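PDB 1TU7: glutathione S-transferase 2 from Onchocerca volvulus, which catalyses conjugation of reduced glutathione to electrophilic substrates as a homodimeric pi-class enzyme and appears to play a central role in the parasite's detoxification. Local coordinates for the glutathione site and the interface of chains A and B. Residues are numbered along the deposited sequence; one frame, centred on the assembly and turned at random. Chains: chain A/B, Glutathione S-transferase 2.

Contact 1 is the glutathione site; contacts 2 and 3 are patches of the two-fold homodimer interface. The centres of their C-alpha atoms lie about 21 Å apart for contacts 1 and 2, 12 Å for contacts 1 and 3, and 19 Å for contacts 2 and 3. Helix 81-107 serves all three: chain A's copy gives A:Arg95 to the ligand, chain B's gives B:Asp96, and the helix lines both interface patches. A:Gln62 belongs to contacts 1 and 3, and its twin B:Gln62 to contact 2. B:Asp96 crosses from the partner into contact 1. Dimerisation therefore completes the glutathione site.

Contact 1: the glutathione site. Residues chain A 7-8, 13, 38, 42, 48-51, 62-63, 95; chain B 96. With GSH (glutathione), chain C.
This is the G-site of a pi-class transferase, a long groove holding extended glutathione. The floor under the cysteinyl unit is backbone beside cis-A:Pro51. A:Leu50 N donates to GSH O2 at 2.9 Å (173°), and GSH N2 donates back to A:Leu50 O at 2.8 Å. One end wall holds the gamma-glutamyl head. A:Ser63 OG bonds carboxylate GSH O11 at 2.6 Å, and its N bonds O12. A:Arg95 NH2 adds a salt bridge to O11, while its NH1 holds A:Ser63 OG. From the partner chain, B:Asp96 receives amine N1 with the syn lone pairs of both oxygens. As modelled A:Gln62 OE1 faces B:Asp96 OD2 tip to tip at 2.9 Å, acceptor to acceptor, and NE2 points at N1, so the amide may be flipped.

At the glycyl end, A:Phe8 and A:Phe38 form an apolar wall, and A:Lys42 NZ salt-bridges GSH O31 at 3.5 Å. A:Gln49 stretches along glutathione, its amide packed on GSH CD1. A:Gln49 OE1 lies 2.9 Å from GSH O31, two acceptors unless the amide is flipped or the carboxylate protonated. Water 2 on GSH OE1 suggests a solvent-open edge there. A:Leu13 and A:Tyr7 cover the thiol like a partial lid. The catalytic A:Tyr7 OH approaches GSH SG2 to 3.4 Å and accepts a 3.0 Å bond from A:Leu13 N.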
loop_
_atom_site.group_PDB
_atom_site.type_symbol
_atom_site.label_atom_id
_atom_site.label_comp_id
_atom_site.label_asym_id
_atom_site.label_seq_id
_atom_site.Cartn_x
_atom_site.Cartn_y
_atom_site.Cartn_z
ATOM N N TYR A 7 15.756 -1.583 -9.757
ATOM C CA TYR A 7 15.759 -1.642 -8.307
ATOM C C TYR A 7 17.189 -1.874 -7.846
ATOM O O TYR A 7 18.095 -2.043 -8.645
ATOM C CB TYR A 7 14.852 -2.776 -7.792
ATOM C CG TYR A 7 14.548 -2.723 -6.309
ATOM C CD1 TYR A 7 14.983 -3.735 -5.458
ATOM C CD2 TYR A 7 13.879 -1.656 -5.747
ATOM C CE1 TYR A 7 14.727 -3.712 -4.107
ATOM C CE2 TYR A 7 13.603 -1.623 -4.381
ATOM C CZ TYR A 7 14.018 -2.671 -3.567
ATOM O OH TYR A 7 13.769 -2.680 -2.218
ATOM N N PHE A 8 17.393 -1.865 -6.548
ATOM C CA PHE A 8 18.699 -2.212 -6.006
ATOM C C PHE A 8 18.974 -3.701 -6.198
ATOM O O PHE A 8 18.089 -4.501 -6.563
ATOM C CB PHE A 8 18.729 -1.774 -4.547
ATOM C CG PHE A 8 18.503 -0.300 -4.389
ATOM C CD1 PHE A 8 17.271 0.211 -3.992
ATOM C CD2 PHE A 8 19.503 0.590 -4.762
ATOM C CE1 PHE A 8 17.040 1.567 -3.903
ATOM C CE2 PHE A 8 19.284 1.960 -4.684
ATOM C CZ PHE A 8 18.046 2.461 -4.250
ATOM N N LEU A 13 11.721 -4.846 -2.151
ATOM C CA LEU A 13 10.383 -4.584 -2.677
ATOM C C LEU A 13 10.187 -5.039 -4.081
ATOM O O LEU A 13 9.043 -5.172 -4.525
ATOM C CB LEU A 13 10.096 -3.080 -2.629
ATOM C CG LEU A 13 10.094 -2.445 -1.246
ATOM C CD1 LEU A 13 9.916 -0.955 -1.405
ATOM C CD2 LEU A 13 9.003 -3.046 -0.366
ATOM N N PHE A 38 22.660 5.477 -7.259
ATOM C CA PHE A 38 21.277 5.931 -7.266
ATOM C C PHE A 38 21.133 7.450 -7.226
ATOM O O PHE A 38 20.277 8.010 -7.925
ATOM C CB PHE A 38 20.468 5.300 -6.128
ATOM C CG PHE A 38 19.017 5.643 -6.200
ATOM C CD1 PHE A 38 18.310 5.370 -7.355
ATOM C CD2 PHE A 38 18.362 6.267 -5.144
ATOM C CE1 PHE A 38 16.975 5.731 -7.481
ATOM C CE2 PHE A 38 17.011 6.619 -5.258
ATOM C CZ PHE A 38 16.328 6.342 -6.417
ATOM N N LYS A 42 18.251 9.639 -9.182
ATOM C CA LYS A 42 17.085 9.670 -8.279
ATOM C C LYS A 42 15.951 10.580 -8.767
ATOM O O LYS A 42 14.776 10.246 -8.645
ATOM C CB LYS A 42 17.544 10.073 -6.882
ATOM C CG LYS A 42 16.483 10.216 -5.855
ATOM C CD LYS A 42 17.042 10.877 -4.590
ATOM C CE LYS A 42 15.960 10.988 -3.502
ATOM N NZ LYS A 42 15.448 9.679 -2.901
ATOM N N GLY A 48 11.358 9.717 -6.256
ATOM C CA GLY A 48 12.766 9.604 -5.933
ATOM C C GLY A 48 13.177 8.255 -5.408
ATOM O O GLY A 48 14.196 8.128 -4.732
ATOM N N GLN A 49 12.373 7.228 -5.703
ATOM C CA GLN A 49 12.565 5.892 -5.142
ATOM C C GLN A 49 12.315 4.795 -6.189
ATOM O O GLN A 49 11.778 5.017 -7.273
ATOM C CB GLN A 49 11.643 5.713 -3.919
ATOM C CG GLN A 49 12.055 6.621 -2.752
ATOM C CD GLN A 49 11.574 6.141 -1.410
ATOM O OE1 GLN A 49 12.376 5.989 -0.460
ATOM N NE2 GLN A 49 10.304 5.888 -1.307
ATOM N N LEU A 50 12.773 3.607 -5.839
ATOM C CA LEU A 50 12.626 2.392 -6.637
ATOM C C LEU A 50 11.777 1.406 -5.829
ATOM O O LEU A 50 11.706 1.515 -4.611
ATOM C CB LEU A 50 14.017 1.809 -6.915
ATOM C CG LEU A 50 14.972 2.751 -7.665
ATOM C CD1 LEU A 50 16.335 2.089 -7.898
ATOM C CD2 LEU A 50 14.389 3.244 -8.956
ATOM N N PRO A 51 11.147 0.403 -6.443
ATOM C CA PRO A 51 11.322 -0.010 -7.832
ATOM C C PRO A 51 10.610 0.838 -8.845
ATOM O O PRO A 51 9.675 1.575 -8.506
ATOM C CB PRO A 51 10.728 -1.423 -7.827
ATOM C CG PRO A 51 9.697 -1.384 -6.777
ATOM C CD PRO A 51 10.288 -0.533 -5.703
ATOM N N GLN A 62 6.176 2.752 -7.641
ATOM C CA GLN A 62 5.304 2.215 -6.598
ATOM C C GLN A 62 5.055 0.742 -6.840
ATOM O O GLN A 62 4.307 0.356 -7.721
ATOM C CB GLN A 62 4.007 3.007 -6.421
ATOM C CG GLN A 62 4.242 4.389 -5.834
ATOM C CD GLN A 62 4.625 4.418 -4.375
ATOM O OE1 GLN A 62 5.028 5.486 -3.841
ATOM N NE2 GLN A 62 4.499 3.314 -3.718
ATOM N N SER A 63 5.669 -0.081 -5.995
ATOM C CA SER A 63 5.632 -1.511 -6.170
ATOM C C SER A 63 4.217 -2.050 -6.296
ATOM O O SER A 63 3.982 -2.927 -7.109
ATOM C CB SER A 63 6.367 -2.228 -5.046
ATOM O OG SER A 63 5.776 -2.003 -3.769
ATOM N N ARG A 95 1.953 -6.908 2.712
ATOM C CA ARG A 95 2.788 -5.703 2.810
ATOM C C ARG A 95 2.895 -5.227 4.248
ATOM O O ARG A 95 3.977 -4.773 4.672
ATOM C CB ARG A 95 2.245 -4.618 1.900
ATOM C CG ARG A 95 2.445 -4.945 0.458
ATOM C CD ARG A 95 1.660 -4.086 -0.468
ATOM N NE ARG A 95 2.199 -2.744 -0.529
ATOM C CZ ARG A 95 3.048 -2.301 -1.476
ATOM N NH1 ARG A 95 3.487 -3.092 -2.445
ATOM N NH2 ARG A 95 3.464 -1.047 -1.425
ATOM N N ASP B 96 2.720 6.831 1.231
ATOM C CA ASP B 96 4.100 6.907 1.734
ATOM C C ASP B 96 4.280 8.197 2.556
ATOM O O ASP B 96 4.908 8.179 3.616
ATOM C CB ASP B 96 5.111 6.933 0.607
ATOM C CG ASP B 96 5.401 5.580 0.024
ATOM O OD1 ASP B 96 5.105 4.562 0.661
ATOM O OD2 ASP B 96 5.883 5.478 -1.099
HETATM N N1 GSH C . 5.926 2.656 -1.349
HETATM C CA1 GSH C . 7.116 2.407 -2.068
HETATM C C1 GSH C . 7.000 1.297 -3.025
HETATM O O11 GSH C . 6.255 0.271 -2.574
HETATM O O12 GSH C . 7.556 1.119 -4.170
HETATM C CB1 GSH C . 8.426 2.431 -1.402
HETATM C CG1 GSH C . 9.655 2.618 -2.252
HETATM C CD1 GSH C . 10.910 2.651 -1.393
HETATM O OE1 GSH C . 10.778 2.748 -0.049
HETATM N N2 GSH C . 12.066 2.562 -1.994
HETATM C CA2 GSH C . 13.347 2.514 -1.286
HETATM C C2 GSH C . 14.304 3.393 -1.991
HETATM O O2 GSH C . 14.174 3.634 -3.343
HETATM C CB2 GSH C . 13.927 1.103 -1.306
HETATM S SG2 GSH C . 13.033 0.005 -0.185
HETATM N N3 GSH C . 15.284 3.962 -1.310
HETATM C CA3 GSH C . 16.209 4.796 -2.029
HETATM C C3 GSH C . 16.171 6.201 -1.522
HETATM O O31 GSH C . 15.114 6.771 -0.980
HETATM O O32 GSH C . 17.359 6.932 -1.651
HETATM O O HOH W 1 8.658 2.677 -6.146
HETATM O O HOH W 2 10.509 4.633 1.898
#

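Contact 2: the interface of chains A and B. Residues chain A 89-90, 92-93, 96, 128, 131; chain B 47, 49, 62, 95.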
loop_
_atom_site.group_PDB
_atom_site.type_symbol
_atom_site.label_atom_id
_atom_site.label_comp_id
_atom_site.label_asym_id
_atom_site.label_seq_id
_atom_site.Cartn_x
_atom_site.Cartn_y
_atom_site.Cartn_z
ATOM N N MET A 89 -6.690 -6.969 -0.954
ATOM C CA MET A 89 -6.749 -6.995 0.500
ATOM C C MET A 89 -5.664 -7.948 1.053
ATOM O O MET A 89 -4.953 -7.621 2.001
ATOM C CB MET A 89 -8.145 -7.444 0.925
ATOM C CG MET A 89 -8.357 -7.490 2.400
ATOM S SD MET A 89 -10.000 -8.170 2.810
ATOM C CE MET A 89 -9.598 -9.832 3.100
ATOM N N PHE A 90 -5.557 -9.134 0.477
ATOM C CA PHE A 90 -4.575 -10.127 0.908
ATOM C C PHE A 90 -3.148 -9.574 0.744
ATOM O O PHE A 90 -2.336 -9.622 1.668
ATOM C CB PHE A 90 -4.766 -11.426 0.104
ATOM C CG PHE A 90 -4.267 -12.679 0.795
ATOM C CD1 PHE A 90 -5.134 -13.706 1.077
ATOM C CD2 PHE A 90 -2.959 -12.840 1.153
ATOM C CE1 PHE A 90 -4.731 -14.814 1.738
ATOM C CE2 PHE A 90 -2.555 -13.995 1.805
ATOM C CZ PHE A 90 -3.455 -14.967 2.105
ATOM N N GLU A 92 -2.177 -6.513 0.541
ATOM C CA GLU A 92 -1.958 -5.446 1.510
ATOM C C GLU A 92 -1.609 -5.998 2.887
ATOM O O GLU A 92 -0.774 -5.424 3.597
ATOM C CB GLU A 92 -3.153 -4.504 1.593
ATOM C CG GLU A 92 -3.337 -3.632 0.354
ATOM C CD GLU A 92 -2.199 -2.656 0.162
ATOM O OE1 GLU A 92 -1.427 -2.853 -0.783
ATOM O OE2 GLU A 92 -2.056 -1.772 1.049
ATOM N N GLY A 93 -2.251 -7.090 3.285
ATOM C CA GLY A 93 -1.849 -7.743 4.519
ATOM C C GLY A 93 -0.422 -8.228 4.460
ATOM O O GLY A 93 0.309 -8.128 5.420
ATOM N N ASP A 96 1.838 -5.352 5.025
ATOM C CA ASP A 96 1.912 -4.975 6.440
ATOM C C ASP A 96 2.917 -5.855 7.188
ATOM O O ASP A 96 3.666 -5.359 8.041
ATOM C CB ASP A 96 0.585 -5.062 7.144
ATOM C CG ASP A 96 -0.314 -3.906 6.885
ATOM O OD1 ASP A 96 0.153 -2.838 6.471
ATOM O OD2 ASP A 96 -1.519 -4.046 7.058
ATOM N N PHE A 128 -2.699 -15.130 8.144
ATOM C CA PHE A 128 -2.616 -15.634 6.764
ATOM C C PHE A 128 -3.081 -17.083 6.590
ATOM O O PHE A 128 -3.698 -17.408 5.588
ATOM C CB PHE A 128 -1.217 -15.486 6.194
ATOM C CG PHE A 128 -0.783 -14.087 6.063
ATOM C CD1 PHE A 128 0.156 -13.555 6.886
ATOM C CD2 PHE A 128 -1.388 -13.272 5.106
ATOM C CE1 PHE A 128 0.538 -12.238 6.745
ATOM C CE2 PHE A 128 -1.011 -11.977 4.965
ATOM C CZ PHE A 128 -0.062 -11.462 5.803
ATOM N N LEU A 131 -6.789 -16.854 6.593
ATOM C CA LEU A 131 -7.390 -16.180 5.439
ATOM C C LEU A 131 -7.216 -17.018 4.195
ATOM O O LEU A 131 -8.132 -17.121 3.387
ATOM C CB LEU A 131 -6.744 -14.822 5.253
ATOM C CG LEU A 131 -7.524 -13.578 4.879
ATOM C CD1 LEU A 131 -6.656 -12.587 4.058
ATOM C CD2 LEU A 131 -8.949 -13.748 4.429
ATOM N N PHE B 47 -7.103 -9.084 9.504
ATOM C CA PHE B 47 -5.769 -8.847 10.017
ATOM C C PHE B 47 -5.799 -8.227 11.400
ATOM O O PHE B 47 -4.809 -7.695 11.871
ATOM C CB PHE B 47 -4.909 -8.018 9.059
ATOM C CG PHE B 47 -4.825 -8.614 7.689
ATOM C CD1 PHE B 47 -5.523 -8.057 6.609
ATOM C CD2 PHE B 47 -4.088 -9.757 7.458
ATOM C CE1 PHE B 47 -5.457 -8.631 5.351
ATOM C CE2 PHE B 47 -4.069 -10.343 6.196
ATOM C CZ PHE B 47 -4.723 -9.763 5.145
ATOM N N GLN B 49 -7.285 -5.622 12.440
ATOM C CA GLN B 49 -7.188 -4.189 12.365
ATOM C C GLN B 49 -8.308 -3.527 11.586
ATOM O O GLN B 49 -9.062 -4.159 10.841
ATOM C CB GLN B 49 -5.848 -3.790 11.732
ATOM C CG GLN B 49 -4.647 -4.228 12.581
ATOM C CD GLN B 49 -3.383 -3.424 12.322
ATOM O OE1 GLN B 49 -2.820 -2.797 13.263
ATOM N NE2 GLN B 49 -2.921 -3.422 11.105
ATOM N N GLN B 62 -8.329 -3.403 4.981
ATOM C CA GLN B 62 -7.210 -2.782 4.290
ATOM C C GLN B 62 -7.633 -1.527 3.545
ATOM O O GLN B 62 -8.264 -1.587 2.515
ATOM C CB GLN B 62 -6.472 -3.773 3.373
ATOM C CG GLN B 62 -5.708 -4.808 4.166
ATOM C CD GLN B 62 -4.452 -4.259 4.793
ATOM O OE1 GLN B 62 -4.133 -3.085 4.615
ATOM N NE2 GLN B 62 -3.764 -5.078 5.588
ATOM N N ARG B 95 0.166 7.608 0.344
ATOM C CA ARG B 95 0.275 6.702 1.515
ATOM C C ARG B 95 1.695 6.737 2.076
ATOM O O ARG B 95 1.854 6.710 3.279
ATOM C CB ARG B 95 -0.048 5.265 1.141
ATOM C CG ARG B 95 -1.438 5.043 0.711
ATOM C CD ARG B 95 -1.744 3.575 0.410
ATOM N NE ARG B 95 -1.578 2.684 1.547
ATOM C CZ ARG B 95 -2.567 2.346 2.368
ATOM N NH1 ARG B 95 -3.762 2.893 2.224
ATOM N NH2 ARG B 95 -2.331 1.533 3.386
HETATM O O HOH W 3 -4.283 -1.090 2.511
HETATM O O HOH W 4 -3.739 -4.651 8.899
HETATM O O HOH W 5 -1.125 -2.301 3.658
#
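B:Phe47 has CG anti to its carbonyl carbon (chi1 -55°), which sends its ring into chain A. B:Gln62 bends at chi2 (-75°) and carries its amide to the side of helix 81-107 of chain A. The phenylalanine is the key of the lock-and-key contact typical of this class of dimer. Its ring enters between helices 81-107 and 109-132 of chain A. A:Gly93 CA lies over one face, 3.8 Å from the B:Phe47 ring centroid; the glycine lets the ring come near the helix backbone. A:Leu131 CD1 touches the tip atom CZ of B:Phe47 at 3.6 Å. A:Phe128 crosses at about a right angle, and its CE2 meets CE2 of B:Phe47 at 3.7 Å.

Beside this plug the contact is polar. B:Gln62 NE2 donates to A:Asp96 OD2 at 2.9 Å, nearly straight (176°). The acceptor lies in the amide plane, but the donor stands above the carboxylate plane. A:Glu92 CB packs against B:Gln62 CD at 3.5 Å. Water 3 joins A:Glu92 OE2 to B:Gln62 OE1; water 4 lies 2.7 Å from B:Gln49 NE2 and also bonds A:Asp96 OD2. The patch helps hold the homodimer and, by two-fold symmetry, probably positions A:Asp96 to receive the glutathione amine in chain B.

Contact 3: the interface of chains A and B. Residues chain A 58-62, 64-65, 68-69, 72; chain B 85, 88-89.
In this dimer patch, strand 58-61 and helix 63-73 of chain A receive the start of helix 81-107 of chain B.

The ionic part is a side-on salt bridge. A:Arg68 grips B:Asp88 with two nitrogens: NE meets OD2 at 2.8 Å, and NH2 meets OD1 at 3.1 Å. Both carboxylate oxygens use syn lone pairs. The two planes are 27° apart, nearly coplanar. The chain of A:Arg68 bends at chi3 (-75°), and A:Gly64 O lies over the centre of its guanidinium, 3.2 Å above the plane, which may help fix its rotation.

Apolar packing fills the side nearer the strand. A:Ile60 CG2 meets B:Thr85 CG2 at 3.6 Å. The A:Ala65 methyl sits against B:Asp88 and the backbone of B:Met89. B:Met89 has CG anti to its backbone N (chi1 177°) and stays extended at chi2, which carries SD to A:Val61 CG2 at 3.7 Å; the two side chains cross obliquely.

The remaining polar contacts are weak or run through water. Hydroxyl OG1 of B:Thr85 makes weak hydrogen bonds with A:His69 ND1 and A:Arg72 NH2. Water 7 joins A:Arg72 NH1 to B:Asp88 OD2. Water 6 connects A:Ala65 O, A:Arg72 NH2 and B:Asp88 OD2, and lies 2.8 Å from that OD2.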
loop_
_atom_site.group_PDB
_atom_site.type_symbol
_atom_site.label_atom_id
_atom_site.label_comp_id
_atom_site.label_asym_id
_atom_site.label_seq_id
_atom_site.Cartn_x
_atom_site.Cartn_y
_atom_site.Cartn_z
ATOM N N GLN A 58 6.052 3.725 -20.809
ATOM C CA GLN A 58 5.409 4.054 -19.550
ATOM C C GLN A 58 6.374 3.795 -18.410
ATOM O O GLN A 58 6.914 2.706 -18.302
ATOM C CB GLN A 58 4.179 3.171 -19.352
ATOM C CG GLN A 58 3.214 3.642 -18.320
ATOM C CD GLN A 58 1.959 2.783 -18.254
ATOM O OE1 GLN A 58 1.838 1.768 -18.962
ATOM N NE2 GLN A 58 1.025 3.184 -17.406
ATOM N N GLN A 59 6.591 4.796 -17.569
ATOM C CA GLN A 59 7.425 4.709 -16.415
ATOM C C GLN A 59 6.540 4.670 -15.173
ATOM O O GLN A 59 5.857 5.647 -14.829
ATOM C CB GLN A 59 8.391 5.897 -16.346
ATOM C CG GLN A 59 9.332 5.809 -15.165
ATOM C CD GLN A 59 10.085 7.080 -14.814
ATOM O OE1 GLN A 59 9.633 8.175 -15.122
ATOM N NE2 GLN A 59 11.176 6.940 -14.080
ATOM N N ILE A 60 6.562 3.514 -14.486
ATOM C CA ILE A 60 5.686 3.256 -13.357
ATOM C C ILE A 60 6.514 2.982 -12.108
ATOM O O ILE A 60 7.246 1.992 -12.046
ATOM C CB ILE A 60 4.790 2.046 -13.649
ATOM C CG1 ILE A 60 4.122 2.185 -15.008
ATOM C CG2 ILE A 60 3.758 1.918 -12.536
ATOM C CD1 ILE A 60 3.512 0.897 -15.494
ATOM N N VAL A 61 6.429 3.850 -11.113
ATOM C CA VAL A 61 6.958 3.564 -9.801
ATOM C C VAL A 61 5.808 3.126 -8.873
ATOM O O VAL A 61 4.651 3.082 -9.305
ATOM C CB VAL A 61 7.789 4.745 -9.214
ATOM C CG1 VAL A 61 9.006 5.000 -10.067
ATOM C CG2 VAL A 61 6.965 6.025 -9.050
ATOM N N GLN A 62 6.176 2.752 -7.641
ATOM C CA GLN A 62 5.304 2.215 -6.598
ATOM C C GLN A 62 5.055 0.742 -6.840
ATOM O O GLN A 62 4.307 0.356 -7.721
ATOM C CB GLN A 62 4.007 3.007 -6.421
ATOM C CG GLN A 62 4.242 4.389 -5.834
ATOM C CD GLN A 62 4.625 4.418 -4.375
ATOM O OE1 GLN A 62 5.028 5.486 -3.841
ATOM N NE2 GLN A 62 4.499 3.314 -3.718
ATOM N N GLY A 64 3.263 -1.554 -5.507
ATOM C CA GLY A 64 1.908 -2.047 -5.620
ATOM C C GLY A 64 1.221 -1.674 -6.910
ATOM O O GLY A 64 0.449 -2.437 -7.485
ATOM N N ALA A 65 1.503 -0.469 -7.398
ATOM C CA ALA A 65 0.943 -0.022 -8.676
ATOM C C ALA A 65 1.541 -0.807 -9.840
ATOM O O ALA A 65 0.854 -1.138 -10.782
ATOM C CB ALA A 65 1.170 1.471 -8.891
ATOM N N ARG A 68 -0.144 -4.308 -9.764
ATOM C CA ARG A 68 -1.525 -4.294 -10.268
ATOM C C ARG A 68 -1.594 -4.003 -11.757
ATOM O O ARG A 68 -2.443 -4.519 -12.458
ATOM C CB ARG A 68 -2.393 -3.303 -9.490
ATOM C CG ARG A 68 -2.779 -3.851 -8.137
ATOM C CD ARG A 68 -3.655 -2.936 -7.333
ATOM N NE ARG A 68 -2.898 -1.848 -6.792
ATOM C CZ ARG A 68 -2.229 -1.888 -5.654
ATOM N NH1 ARG A 68 -2.236 -3.045 -4.947
ATOM N NH2 ARG A 68 -1.548 -0.850 -5.232
ATOM N N HIS A 69 -0.689 -3.174 -12.274
ATOM C CA HIS A 69 -0.647 -2.944 -13.700
ATOM C C HIS A 69 -0.304 -4.220 -14.455
ATOM O O HIS A 69 -0.943 -4.576 -15.424
ATOM C CB HIS A 69 0.351 -1.841 -14.028
ATOM C CG HIS A 69 0.764 -1.794 -15.448
ATOM N ND1 HIS A 69 -0.005 -1.209 -16.422
ATOM C CD2 HIS A 69 1.881 -2.256 -16.072
ATOM C CE1 HIS A 69 0.615 -1.301 -17.584
ATOM N NE2 HIS A 69 1.768 -1.918 -17.398
ATOM N N ARG A 72 -3.314 -6.628 -14.359
ATOM C CA ARG A 72 -4.376 -6.345 -15.343
ATOM C C ARG A 72 -3.941 -6.768 -16.753
ATOM O O ARG A 72 -4.701 -7.403 -17.472
ATOM C CB ARG A 72 -4.762 -4.871 -15.324
ATOM C CG ARG A 72 -5.586 -4.479 -14.128
ATOM C CD ARG A 72 -6.073 -3.029 -14.173
ATOM N NE ARG A 72 -4.964 -2.065 -14.169
ATOM C CZ ARG A 72 -4.453 -1.522 -13.087
ATOM N NH1 ARG A 72 -4.934 -1.824 -11.893
ATOM N NH2 ARG A 72 -3.438 -0.653 -13.172
ATOM N N THR B 85 -3.331 3.136 -13.752
ATOM C CA THR B 85 -2.009 2.936 -13.191
ATOM C C THR B 85 -1.509 4.220 -12.532
ATOM O O THR B 85 -0.958 4.185 -11.434
ATOM C CB THR B 85 -1.028 2.492 -14.290
ATOM O OG1 THR B 85 -1.433 1.216 -14.847
ATOM C CG2 THR B 85 0.357 2.285 -13.692
ATOM N N ASP B 88 -3.059 5.044 -9.220
ATOM C CA ASP B 88 -2.600 4.051 -8.233
ATOM C C ASP B 88 -1.215 4.461 -7.725
ATOM O O ASP B 88 -0.939 4.605 -6.521
ATOM C CB ASP B 88 -2.605 2.682 -8.908
ATOM C CG ASP B 88 -2.421 1.539 -7.969
ATOM O OD1 ASP B 88 -2.145 1.728 -6.761
ATOM O OD2 ASP B 88 -2.509 0.375 -8.445
ATOM N N MET B 89 -0.333 4.740 -8.667
ATOM C CA MET B 89 1.001 5.233 -8.352
ATOM C C MET B 89 0.940 6.493 -7.455
ATOM O O MET B 89 1.586 6.597 -6.425
ATOM C CB MET B 89 1.765 5.478 -9.656
ATOM C CG MET B 89 3.095 6.050 -9.453
ATOM S SD MET B 89 3.858 6.394 -11.074
ATOM C CE MET B 89 3.155 7.956 -11.454
HETATM O O HOH W 6 -1.642 0.057 -11.081
HETATM O O HOH W 7 -4.951 -0.046 -9.595
#